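Local atomic coordinates of putative oxidoreductase (Klebsiella pneumoniae subsp. pneumoniae MGH 78578, PDB entry 3E82), a protein that is probably an NAD-dependent oxidoreductase of the Gfo/Idh/MocA family, with a nucleotide-binding Rossmann domain and a C-terminal alpha/beta domain. Residues Lys149-Pro160 against His224-Ala235. Sequence-based numbering, arbitrary orientation.
Sequences KHFESHFDRFRP and HKVILHCSMLVA
Strands 148-156 and 225-231 pair in parallel in the mixed sheet of the C-terminal alpha/beta domain, the fold that follows the Rossmann domain in Gfo/Idh/MocA proteins. Their axes come within 4.7 Å and run 12° from parallel. A ladder of backbone hydrogen bonds joins them, from Lys225 N to Lys149 O (3.0 Å) through to Arg157 N to Ser231 O. Phe151, Ser153 and Phe155 lie on one face with Val226, Leu228 and Cys230, and helix 176-192 packs there. The other face is mostly polar, apart from Ile227, and meets the second subunit, whose Trp214 NE1 hydrogen-bonds His150 ND1. Here Glu152 bridges two histidines of its own strand. Its OE1 takes His150 NE2 (2.8 Å) and its OE2 takes His154 NE2 (2.6 Å), each on the anti lone pair. His154 ND1 gives a further bond to Asp156 OD2 (2.9 Å). Both ring nitrogens of His154 are thus engaged, which fixes the ring's rotation. Past the strands, the Phe158 ring lies between Ala235 CB and Pro160 CD on opposite faces. His154 has CG anti to its carbonyl carbon (chi1 -72°), which lays its ring over His229 CB, 3.7 Å from the ring centroid.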
loop_
_atom_site.group_PDB
_atom_site.type_symbol
_atom_site.label_atom_id
_atom_site.label_comp_id
_atom_site.label_asym_id
_atom_site.label_seq_id
_atom_site.Cartn_x
_atom_site.Cartn_y
_atom_site.Cartn_z
ATOM N N LYS B 149 -9.582 7.850 6.697
ATOM C CA LYS B 149 -9.602 7.862 5.241
ATOM C C LYS B 149 -8.717 6.784 4.618
ATOM O O LYS B 149 -8.980 6.325 3.502
ATOM C CB LYS B 149 -9.187 9.255 4.727
ATOM C CG LYS B 149 -10.216 10.347 5.049
ATOM C CD LYS B 149 -11.564 9.971 4.451
ATOM C CE LYS B 149 -12.726 10.697 5.116
ATOM N NZ LYS B 149 -12.717 12.148 4.842
ATOM N N HIS B 150 -7.686 6.378 5.356
ATOM C CA HIS B 150 -6.732 5.374 4.895
ATOM C C HIS B 150 -6.278 4.508 6.076
ATOM O O HIS B 150 -5.570 4.974 6.974
ATOM C CB HIS B 150 -5.530 6.083 4.238
ATOM C CG HIS B 150 -4.439 5.161 3.774
ATOM N ND1 HIS B 150 -3.964 5.168 2.481
ATOM C CD2 HIS B 150 -3.705 4.237 4.438
ATOM C CE1 HIS B 150 -2.984 4.288 2.367
ATOM N NE2 HIS B 150 -2.808 3.708 3.541
ATOM N N PHE B 151 -6.701 3.245 6.061
ATOM C CA PHE B 151 -6.376 2.273 7.105
ATOM C C PHE B 151 -5.490 1.199 6.474
ATOM O O PHE B 151 -5.902 0.510 5.535
ATOM C CB PHE B 151 -7.669 1.651 7.640
ATOM C CG PHE B 151 -7.463 0.626 8.734
ATOM C CD1 PHE B 151 -7.478 1.003 10.076
ATOM C CD2 PHE B 151 -7.316 -0.719 8.421
ATOM C CE1 PHE B 151 -7.356 0.051 11.082
ATOM C CE2 PHE B 151 -7.193 -1.678 9.424
ATOM C CZ PHE B 151 -7.215 -1.295 10.751
ATOM N N GLU B 152 -4.268 1.066 6.981
ATOM C CA GLU B 152 -3.324 0.098 6.438
ATOM C C GLU B 152 -2.833 -0.866 7.516
ATOM O O GLU B 152 -2.347 -0.444 8.574
ATOM C CB GLU B 152 -2.140 0.835 5.805
ATOM C CG GLU B 152 -1.263 -0.046 4.951
ATOM C CD GLU B 152 -0.313 0.749 4.090
ATOM O OE1 GLU B 152 -0.614 1.930 3.805
ATOM O OE2 GLU B 152 0.722 0.179 3.685
ATOM N N SER B 153 -2.957 -2.161 7.225
ATOM C CA SER B 153 -2.573 -3.229 8.145
ATOM C C SER B 153 -1.618 -4.196 7.455
ATOM O O SER B 153 -1.901 -4.686 6.352
ATOM C CB SER B 153 -3.835 -3.967 8.619
ATOM O OG SER B 153 -3.525 -5.032 9.491
ATOM N N HIS B 154 -0.496 -4.479 8.113
ATOM C CA HIS B 154 0.530 -5.358 7.559
ATOM C C HIS B 154 0.916 -6.571 8.392
ATOM O O HIS B 154 0.857 -6.560 9.623
ATOM C CB HIS B 154 1.855 -4.607 7.350
ATOM C CG HIS B 154 1.849 -3.621 6.227
ATOM N ND1 HIS B 154 2.870 -3.557 5.302
ATOM C CD2 HIS B 154 0.980 -2.638 5.899
ATOM C CE1 HIS B 154 2.628 -2.577 4.450
ATOM N NE2 HIS B 154 1.487 -2.003 4.791
ATOM N N PHE B 155 1.327 -7.612 7.683
ATOM C CA PHE B 155 1.888 -8.800 8.298
ATOM C C PHE B 155 3.087 -9.032 7.400
ATOM O O PHE B 155 2.937 -9.476 6.267
ATOM C CB PHE B 155 1.018 -10.043 8.224
ATOM C CG PHE B 155 1.723 -11.252 8.766
ATOM C CD1 PHE B 155 1.723 -11.515 10.132
ATOM C CD2 PHE B 155 2.515 -12.042 7.933
ATOM C CE1 PHE B 155 2.506 -12.535 10.663
ATOM C CE2 PHE B 155 3.304 -13.068 8.460
ATOM C CZ PHE B 155 3.297 -13.311 9.827
ATOM N N ASP B 156 4.274 -8.709 7.891
ATOM C CA ASP B 156 5.475 -8.871 7.088
ATOM C C ASP B 156 6.601 -9.471 7.908
ATOM O O ASP B 156 6.707 -9.243 9.112
ATOM C CB ASP B 156 5.940 -7.515 6.525
ATOM C CG ASP B 156 4.874 -6.825 5.666
ATOM O OD1 ASP B 156 3.998 -7.531 5.120
ATOM O OD2 ASP B 156 4.918 -5.577 5.522
ATOM N N ARG B 157 7.438 -10.252 7.249
ATOM C CA ARG B 157 8.587 -10.854 7.901
ATOM C C ARG B 157 9.673 -11.035 6.848
ATOM O O ARG B 157 9.422 -10.850 5.655
ATOM C CB ARG B 157 8.186 -12.174 8.580
ATOM C CG ARG B 157 7.252 -11.902 9.761
ATOM C CD ARG B 157 6.966 -13.074 10.689
ATOM N NE ARG B 157 5.998 -12.648 11.706
ATOM C CZ ARG B 157 5.496 -13.427 12.665
ATOM N NH1 ARG B 157 5.864 -14.700 12.763
ATOM N NH2 ARG B 157 4.616 -12.930 13.531
ATOM N N PHE B 158 10.885 -11.351 7.281
ATOM C CA PHE B 158 11.978 -11.523 6.339
ATOM C C PHE B 158 12.442 -12.966 6.320
ATOM O O PHE B 158 13.106 -13.432 7.245
ATOM C CB PHE B 158 13.143 -10.600 6.700
ATOM C CG PHE B 158 14.242 -10.591 5.678
ATOM C CD1 PHE B 158 14.017 -10.092 4.397
ATOM C CD2 PHE B 158 15.500 -11.094 5.991
ATOM C CE1 PHE B 158 15.034 -10.094 3.442
ATOM C CE2 PHE B 158 16.523 -11.100 5.041
ATOM C CZ PHE B 158 16.290 -10.600 3.769
ATOM N N ARG B 159 12.076 -13.667 5.256
ATOM C CA ARG B 159 12.434 -15.062 5.085
ATOM C C ARG B 159 12.708 -15.335 3.613
ATOM O O ARG B 159 11.894 -15.940 2.910
ATOM C CB ARG B 159 11.307 -15.950 5.614
ATOM C CG ARG B 159 11.153 -15.838 7.129
ATOM C CD ARG B 159 9.892 -16.496 7.659
ATOM N NE ARG B 159 9.761 -16.286 9.102
ATOM C CZ ARG B 159 8.668 -16.567 9.808
ATOM N NH1 ARG B 159 7.599 -17.076 9.203
ATOM N NH2 ARG B 159 8.642 -16.342 11.118
ATOM N N PRO B 160 13.875 -14.884 3.130
ATOM C CA PRO B 160 14.284 -15.066 1.735
ATOM C C PRO B 160 14.480 -16.538 1.385
ATOM O O PRO B 160 14.313 -16.944 0.232
ATOM C CB PRO B 160 15.581 -14.267 1.657
ATOM C CG PRO B 160 16.160 -14.458 3.030
ATOM C CD PRO B 160 14.948 -14.239 3.909
ATOM N N HIS B 224 -13.682 5.722 2.337
ATOM C CA HIS B 224 -12.308 5.481 2.751
ATOM C C HIS B 224 -11.745 4.199 2.170
ATOM O O HIS B 224 -12.480 3.386 1.596
ATOM C CB HIS B 224 -12.175 5.498 4.281
ATOM C CG HIS B 224 -12.629 4.242 4.960
ATOM N ND1 HIS B 224 -13.958 3.944 5.168
ATOM C CD2 HIS B 224 -11.924 3.231 5.521
ATOM C CE1 HIS B 224 -14.053 2.806 5.834
ATOM N NE2 HIS B 224 -12.833 2.353 6.059
ATOM N N LYS B 225 -10.436 4.028 2.319
ATOM C CA LYS B 225 -9.743 2.865 1.781
ATOM C C LYS B 225 -9.059 2.033 2.855
ATOM O O LYS B 225 -8.562 2.559 3.856
ATOM C CB LYS B 225 -8.684 3.316 0.762
ATOM C CG LYS B 225 -9.219 4.154 -0.400
ATOM C CD LYS B 225 -10.115 3.327 -1.325
ATOM C CE LYS B 225 -10.608 4.165 -2.508
ATOM N NZ LYS B 225 -11.467 3.403 -3.452
ATOM N N VAL B 226 -9.034 0.726 2.626
ATOM C CA VAL B 226 -8.390 -0.208 3.535
ATOM C C VAL B 226 -7.384 -1.017 2.728
ATOM O O VAL B 226 -7.717 -1.601 1.692
ATOM C CB VAL B 226 -9.419 -1.163 4.189
ATOM C CG1 VAL B 226 -8.702 -2.375 4.802
ATOM C CG2 VAL B 226 -10.197 -0.412 5.280
ATOM N N ILE B 227 -6.142 -1.023 3.194
ATOM C CA ILE B 227 -5.083 -1.763 2.532
ATOM C C ILE B 227 -4.537 -2.827 3.479
ATOM O O ILE B 227 -4.104 -2.517 4.594
ATOM C CB ILE B 227 -3.926 -0.833 2.109
ATOM C CG1 ILE B 227 -4.405 0.132 1.022
ATOM C CG2 ILE B 227 -2.760 -1.661 1.589
ATOM C CD1 ILE B 227 -3.333 1.128 0.579
ATOM N N LEU B 228 -4.577 -4.078 3.029
ATOM C CA LEU B 228 -4.081 -5.205 3.813
ATOM C C LEU B 228 -2.893 -5.734 3.030
ATOM O O LEU B 228 -3.016 -6.030 1.839
ATOM C CB LEU B 228 -5.168 -6.275 3.937
ATOM C CG LEU B 228 -6.536 -5.806 4.448
ATOM C CD1 LEU B 228 -7.459 -7.020 4.592
ATOM C CD2 LEU B 228 -6.393 -5.091 5.795
ATOM N N HIS B 229 -1.744 -5.848 3.686
ATOM C CA HIS B 229 -0.532 -6.284 2.996
ATOM C C HIS B 229 0.251 -7.367 3.737
ATOM O O HIS B 229 0.544 -7.233 4.923
ATOM C CB HIS B 229 0.378 -5.070 2.756
ATOM C CG HIS B 229 1.564 -5.357 1.888
ATOM N ND1 HIS B 229 1.515 -5.277 0.512
ATOM C CD2 HIS B 229 2.815 -5.778 2.196
ATOM C CE1 HIS B 229 2.684 -5.639 0.010
ATOM N NE2 HIS B 229 3.490 -5.948 1.011
ATOM N N CYS B 230 0.591 -8.426 3.006
ATOM C CA CYS B 230 1.357 -9.559 3.532
ATOM C C CYS B 230 2.594 -9.793 2.665
ATOM O O CYS B 230 2.511 -9.738 1.440
ATOM C CB CYS B 230 0.508 -10.837 3.497
ATOM S SG CYS B 230 -0.974 -10.796 4.487
ATOM N N SER B 231 3.738 -10.056 3.292
ATOM C CA SER B 231 4.960 -10.338 2.537
ATOM C C SER B 231 5.992 -11.096 3.360
ATOM O O SER B 231 6.140 -10.845 4.544
ATOM C CB SER B 231 5.611 -9.050 2.020
ATOM O OG SER B 231 6.818 -9.363 1.333
HETATM N N MSE B 232 6.702 -12.018 2.722
HETATM C CA MSE B 232 7.736 -12.798 3.393
HETATM C C MSE B 232 9.116 -12.177 3.164
HETATM O O MSE B 232 10.128 -12.709 3.620
HETATM C CB MSE B 232 7.734 -14.239 2.872
HETATM C CG MSE B 232 6.456 -15.000 3.183
HETATM SE SE MSE B 232 6.229 -15.187 5.092
HETATM C CE MSE B 232 6.590 -17.092 5.247
ATOM N N LEU B 233 9.164 -11.051 2.458
ATOM C CA LEU B 233 10.444 -10.399 2.200
ATOM C C LEU B 233 10.511 -8.942 2.601
ATOM O O LEU B 233 10.562 -8.055 1.753
ATOM C CB LEU B 233 10.829 -10.520 0.729
ATOM C CG LEU B 233 11.641 -11.756 0.354
ATOM C CD1 LEU B 233 12.165 -11.574 -1.051
ATOM C CD2 LEU B 233 12.804 -11.949 1.325
ATOM N N VAL B 234 10.521 -8.702 3.904
ATOM C CA VAL B 234 10.604 -7.348 4.427
ATOM C C VAL B 234 11.648 -7.352 5.534
ATOM O O VAL B 234 11.352 -7.703 6.674
ATOM C CB VAL B 234 9.246 -6.876 5.002
ATOM C CG1 VAL B 234 9.380 -5.466 5.574
ATOM C CG2 VAL B 234 8.185 -6.896 3.912
ATOM N N ALA B 235 12.873 -6.974 5.188
ATOM C CA ALA B 235 13.962 -6.940 6.157
ATOM C C ALA B 235 13.711 -5.867 7.202
ATOM O O ALA B 235 14.181 -5.980 8.332
ATOM C CB ALA B 235 15.291 -6.686 5.453
#